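Local coordinates for p-47 protein (Clostridium botulinum E1 str. 'BoNT E Beluga', PDB 5WIX) that is of unknown function but has a BPI-like TULIP-domain fold, consistent with a possible role in binding lipids or other hydrophobic molecules, at residues A[232-238]-A[426-432]; A[306-310]-A[421-425]. One frame throughout, in Å; residues are numbered along the deposited sequence.

Interaction 1: A[232-238]-A[426-432]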
loop_
_atom_site.group_PDB
_atom_site.type_symbol
_atom_site.label_atom_id
_atom_site.label_comp_id
_atom_site.label_asym_id
_atom_site.label_seq_id
_atom_site.Cartn_x
_atom_site.Cartn_y
_atom_site.Cartn_z
ATOM N N SER A 232 8.474 -11.948 -4.055
ATOM C CA SER A 232 8.323 -10.918 -3.021
ATOM C C SER A 232 7.726 -11.382 -1.673
ATOM O O SER A 232 6.694 -12.070 -1.628
ATOM C CB SER A 232 7.462 -9.787 -3.583
ATOM O OG SER A 232 6.309 -10.315 -4.221
ATOM N N GLU A 233 8.386 -10.975 -0.584
ATOM C CA GLU A 233 7.944 -11.242 0.790
ATOM C C GLU A 233 6.973 -10.187 1.318
ATOM O O GLU A 233 6.010 -10.518 1.996
ATOM C CB GLU A 233 9.143 -11.301 1.728
ATOM C CG GLU A 233 10.345 -12.030 1.167
ATOM C CD GLU A 233 11.544 -11.947 2.092
ATOM O OE1 GLU A 233 11.542 -11.053 2.971
ATOM O OE2 GLU A 233 12.477 -12.772 1.939
ATOM N N VAL A 234 7.241 -8.912 1.039
ATOM C CA VAL A 234 6.368 -7.841 1.524
ATOM C C VAL A 234 5.787 -7.037 0.361
ATOM O O VAL A 234 6.441 -6.822 -0.667
ATOM C CB VAL A 234 7.108 -6.893 2.504
ATOM C CG1 VAL A 234 6.219 -5.731 2.925
ATOM C CG2 VAL A 234 7.534 -7.640 3.732
ATOM N N GLY A 235 4.534 -6.626 0.522
ATOM C CA GLY A 235 3.835 -5.868 -0.489
ATOM C C GLY A 235 3.102 -4.677 0.092
ATOM O O GLY A 235 2.790 -4.621 1.297
ATOM N N LEU A 236 2.828 -3.723 -0.798
ATOM C CA LEU A 236 2.182 -2.454 -0.467
ATOM C C LEU A 236 1.335 -2.032 -1.659
ATOM O O LEU A 236 1.841 -1.946 -2.781
ATOM C CB LEU A 236 3.245 -1.412 -0.116
ATOM C CG LEU A 236 2.985 -0.008 0.453
ATOM C CD1 LEU A 236 4.077 0.451 1.389
ATOM C CD2 LEU A 236 2.861 0.987 -0.703
ATOM N N LEU A 237 0.053 -1.785 -1.415
ATOM C CA LEU A 237 -0.852 -1.370 -2.477
ATOM C C LEU A 237 -1.441 0.026 -2.268
ATOM O O LEU A 237 -2.223 0.244 -1.330
ATOM C CB LEU A 237 -1.996 -2.360 -2.623
ATOM C CG LEU A 237 -2.682 -2.165 -3.974
ATOM C CD1 LEU A 237 -1.607 -2.003 -5.043
ATOM C CD2 LEU A 237 -3.597 -3.339 -4.298
ATOM N N ILE A 238 -1.082 0.959 -3.155
ATOM C CA ILE A 238 -1.606 2.334 -3.114
ATOM C C ILE A 238 -2.811 2.505 -4.042
ATOM O O ILE A 238 -2.752 2.127 -5.227
ATOM C CB ILE A 238 -0.529 3.351 -3.511
ATOM C CG1 ILE A 238 0.541 3.449 -2.427
ATOM C CG2 ILE A 238 -1.142 4.702 -3.733
ATOM C CD1 ILE A 238 1.908 3.798 -2.980
ATOM N N PHE A 426 -1.366 1.148 -7.335
ATOM C CA PHE A 426 0.073 1.347 -7.466
ATOM C C PHE A 426 0.681 0.472 -6.414
ATOM O O PHE A 426 0.414 0.665 -5.220
ATOM C CB PHE A 426 0.483 2.825 -7.275
ATOM C CG PHE A 426 1.973 3.071 -7.404
ATOM C CD1 PHE A 426 2.546 3.331 -8.642
ATOM C CD2 PHE A 426 2.798 3.051 -6.284
ATOM C CE1 PHE A 426 3.913 3.550 -8.757
ATOM C CE2 PHE A 426 4.168 3.281 -6.400
ATOM C CZ PHE A 426 4.722 3.528 -7.637
ATOM N N CYS A 427 1.457 -0.512 -6.859
ATOM C CA CYS A 427 1.900 -1.587 -5.991
ATOM C C CYS A 427 3.403 -1.666 -5.946
ATOM O O CYS A 427 4.076 -1.739 -6.990
ATOM C CB CYS A 427 1.333 -2.931 -6.455
ATOM S SG CYS A 427 1.928 -4.378 -5.496
ATOM N N ILE A 428 3.922 -1.661 -4.724
ATOM C CA ILE A 428 5.353 -1.801 -4.490
ATOM C C ILE A 428 5.580 -3.131 -3.761
ATOM O O ILE A 428 4.801 -3.457 -2.873
ATOM C CB ILE A 428 5.909 -0.616 -3.662
ATOM C CG1 ILE A 428 5.632 0.699 -4.380
ATOM C CG2 ILE A 428 7.385 -0.787 -3.421
ATOM C CD1 ILE A 428 5.917 1.982 -3.558
ATOM N N GLN A 429 6.628 -3.867 -4.140
ATOM C CA GLN A 429 6.945 -5.187 -3.598
ATOM C C GLN A 429 8.431 -5.318 -3.274
ATOM O O GLN A 429 9.276 -4.781 -3.993
ATOM C CB GLN A 429 6.570 -6.304 -4.583
ATOM C CG GLN A 429 5.086 -6.487 -4.868
ATOM C CD GLN A 429 4.834 -7.512 -5.963
ATOM O OE1 GLN A 429 5.739 -7.841 -6.761
ATOM N NE2 GLN A 429 3.607 -8.034 -6.008
ATOM N N GLY A 430 8.757 -6.078 -2.228
ATOM C CA GLY A 430 10.149 -6.229 -1.830
ATOM C C GLY A 430 10.448 -7.387 -0.902
ATOM O O GLY A 430 9.545 -8.123 -0.516
ATOM N N ASN A 431 11.730 -7.543 -0.562
ATOM C CA ASN A 431 12.207 -8.551 0.392
ATOM C C ASN A 431 12.944 -7.918 1.581
ATOM O O ASN A 431 13.847 -7.099 1.389
ATOM C CB ASN A 431 13.166 -9.557 -0.282
ATOM C CG ASN A 431 12.583 -10.211 -1.529
ATOM O OD1 ASN A 431 11.369 -10.369 -1.658
ATOM N ND2 ASN A 431 13.461 -10.599 -2.453
ATOM N N MET A 432 12.596 -8.327 2.800
ATOM C CA MET A 432 13.301 -7.869 4.002
ATOM C C MET A 432 14.624 -8.596 4.211
ATOM O O MET A 432 14.766 -9.758 3.831
ATOM C CB MET A 432 12.445 -8.067 5.254
ATOM C CG MET A 432 10.950 -7.989 5.043
ATOM S SD MET A 432 10.113 -7.472 6.555
ATOM C CE MET A 432 11.146 -8.295 7.761
#
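Antiparallel strand pairing joins 232-238 to 426-432 inside the central sheet of this elongated TULIP-domain fold, consistent with the central sheet that links the two halves of BPI. Both are inner strands, flanked by 25-30 and 414-422, and almost two hundred residues separate them in the chain. The general principle is a backbone ladder: the strand axes approach to 4.6 Å at 166°, and paired hydrogen bonds recur at Val234-Gly430, Leu236-Ile428 and Ile238-Phe426. The last pair is tight, with Ile238 N to Phe426 O at 2.6 Å and Phe426 N to Ile238 O at 2.7 Å. One sheet face carries Val234, Leu236, Ile238, Phe426 and Ile428; there Ile238 CD1 meets the edge of the Phe426 ring, 3.5 Å from CD2, and helix 399-403 packs on Leu236 and Ile428. On the other, Leu237 CD1 touches Cys427 CB at 3.4 Å, while Gln429 turns its amide to Ile227 and Ser229. The ladder ends in a classic beta bulge, in which Glu233 and Val234 both face Gly430: its O accepts a straight bond from Val234 N (2.9 Å) and a weak one from Glu233 N (3.1 Å). Just beyond, Met432 N donates to Glu233 OE1 at 2.9 Å.

Interaction 2: A[306-310]-A[421-425]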
loop_
_atom_site.group_PDB
_atom_site.type_symbol
_atom_site.label_atom_id
_atom_site.label_comp_id
_atom_site.label_asym_id
_atom_site.label_seq_id
_atom_site.Cartn_x
_atom_site.Cartn_y
_atom_site.Cartn_z
ATOM N N LEU A 306 -6.482 7.820 -15.619
ATOM C CA LEU A 306 -5.783 6.551 -15.816
ATOM C C LEU A 306 -6.582 5.649 -16.746
ATOM O O LEU A 306 -7.808 5.553 -16.643
ATOM C CB LEU A 306 -5.526 5.857 -14.491
ATOM C CG LEU A 306 -4.496 4.739 -14.586
ATOM C CD1 LEU A 306 -3.173 5.291 -15.047
ATOM C CD2 LEU A 306 -4.342 4.032 -13.256
ATOM N N PHE A 307 -5.875 4.973 -17.643
ATOM C CA PHE A 307 -6.498 4.337 -18.805
ATOM C C PHE A 307 -5.837 2.979 -19.127
ATOM O O PHE A 307 -4.606 2.851 -19.115
ATOM C CB PHE A 307 -6.424 5.337 -19.975
ATOM C CG PHE A 307 -6.569 4.741 -21.350
ATOM C CD1 PHE A 307 -7.813 4.424 -21.862
ATOM C CD2 PHE A 307 -5.454 4.595 -22.169
ATOM C CE1 PHE A 307 -7.939 3.912 -23.148
ATOM C CE2 PHE A 307 -5.571 4.080 -23.452
ATOM C CZ PHE A 307 -6.812 3.738 -23.943
ATOM N N GLU A 308 -6.659 1.962 -19.374
ATOM C CA GLU A 308 -6.178 0.598 -19.644
ATOM C C GLU A 308 -5.152 0.101 -18.613
ATOM O O GLU A 308 -4.177 -0.560 -18.983
ATOM C CB GLU A 308 -5.568 0.496 -21.059
ATOM C CG GLU A 308 -6.585 0.204 -22.182
ATOM C CD GLU A 308 -5.995 0.309 -23.592
ATOM O OE1 GLU A 308 -4.748 0.331 -23.730
ATOM O OE2 GLU A 308 -6.793 0.377 -24.562
ATOM N N GLY A 309 -5.363 0.433 -17.337
ATOM C CA GLY A 309 -4.520 -0.073 -16.263
ATOM C C GLY A 309 -3.191 0.621 -16.021
ATOM O O GLY A 309 -2.974 1.167 -14.934
ATOM N N ASN A 310 -2.298 0.600 -17.015
ATOM C CA ASN A 310 -0.945 1.144 -16.841
ATOM C C ASN A 310 -0.623 2.369 -17.730
ATOM O O ASN A 310 0.511 2.876 -17.726
ATOM C CB ASN A 310 0.098 0.046 -17.087
ATOM C CG ASN A 310 0.145 -0.421 -18.544
ATOM O OD1 ASN A 310 -0.839 -0.307 -19.286
ATOM N ND2 ASN A 310 1.296 -0.963 -18.954
ATOM N N ILE A 421 4.278 -2.107 -9.688
ATOM C CA ILE A 421 3.275 -2.334 -10.705
ATOM C C ILE A 421 2.210 -1.292 -10.651
ATOM O O ILE A 421 1.681 -0.961 -9.591
ATOM C CB ILE A 421 2.591 -3.721 -10.591
ATOM C CG1 ILE A 421 3.603 -4.868 -10.693
ATOM C CG2 ILE A 421 1.552 -3.891 -11.690
ATOM C CD1 ILE A 421 4.072 -5.409 -9.359
ATOM N N LEU A 422 1.887 -0.776 -11.820
ATOM C CA LEU A 422 0.784 0.149 -11.949
ATOM C C LEU A 422 -0.271 -0.535 -12.763
ATOM O O LEU A 422 -0.219 -0.515 -13.988
ATOM C CB LEU A 422 1.224 1.441 -12.628
ATOM C CG LEU A 422 0.128 2.492 -12.821
ATOM C CD1 LEU A 422 -0.242 3.100 -11.473
ATOM C CD2 LEU A 422 0.597 3.560 -13.799
ATOM N N ASN A 423 -1.203 -1.181 -12.080
ATOM C CA ASN A 423 -2.369 -1.748 -12.727
ATOM C C ASN A 423 -3.584 -1.222 -11.986
ATOM O O ASN A 423 -4.179 -1.923 -11.173
ATOM C CB ASN A 423 -2.307 -3.272 -12.722
ATOM C CG ASN A 423 -3.501 -3.914 -13.401
ATOM O OD1 ASN A 423 -4.102 -3.339 -14.311
ATOM N ND2 ASN A 423 -3.850 -5.118 -12.962
ATOM N N VAL A 424 -3.916 0.036 -12.276
ATOM C CA VAL A 424 -4.973 0.819 -11.615
ATOM C C VAL A 424 -4.565 1.230 -10.209
ATOM O O VAL A 424 -4.647 2.406 -9.833
ATOM C CB VAL A 424 -6.310 0.073 -11.527
ATOM C CG1 VAL A 424 -7.367 0.988 -10.924
ATOM C CG2 VAL A 424 -6.736 -0.403 -12.902
ATOM N N GLY A 425 -4.145 0.252 -9.424
ATOM C CA GLY A 425 -3.558 0.546 -8.140
ATOM C C GLY A 425 -2.067 0.664 -8.350
ATOM O O GLY A 425 -1.544 0.325 -9.425
#
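Two turns can meet through a single backbone bond without forming a sheet, as 306-310 and 421-425 do. The first segment rounds the hairpin between strands 293-307 and 311-322; the second is the tight turn leading from strand 414-422 into 426-432. Polar contact across them comes down to one backbone hydrogen bond, Val424 N to Gly309 O at 3.0 Å and nearly straight (158°). Glu308-Gly309-Asn310 forms a classic gamma turn centred on Gly309 and closed by Asn310 N to Glu308 O (3.0 Å); Val424 sits at the centre of a similar turn closed by a weak bond. A CB on Gly309 would run into Asn423 OD1 as modelled; the bare backbone leaves room for the turns to come close, with the CA atoms of Gly309 and Asn423 4.5 Å apart. Asn310 CB rests 3.2 Å from Leu422 O. The apolar part centres on leucines: Leu306 CD1 lies 4.3 Å from Leu422 CD2, and Leu306 CD2 packs 3.7 Å from Val424 CA. Helix 240-252 adjoins this patch, with Glu240 and Met244 against Leu306 and Phe243 against Leu422. With 251 Å² buried, the chemistry implies a small junction between two sheets, made of one backbone bond and a modest apolar patch.

The two contacts have centres about 16 Å apart and share the C-terminal hairpin: strand 414-422 ends in the turn of interaction 2, and 426-432, the next strand, supplies one half of interaction 1. A probable hydrogen bond from Ile421 N to Cys427 O, 2.7 Å, connects them directly. In chain order the segments run 232-238, 306-310, 421-425, 426-432, so interaction 2 is nested inside the loop that interaction 1 closes. The first contact builds the interior of the six-stranded sheet, whereas the second joins the end of that sheet's edge strand to the hairpin 293-307/311-322 of a separate sheet. One C-terminal hairpin thus takes part both in the central sheet of the BPI-like fold and in its contact with a neighbouring sheet.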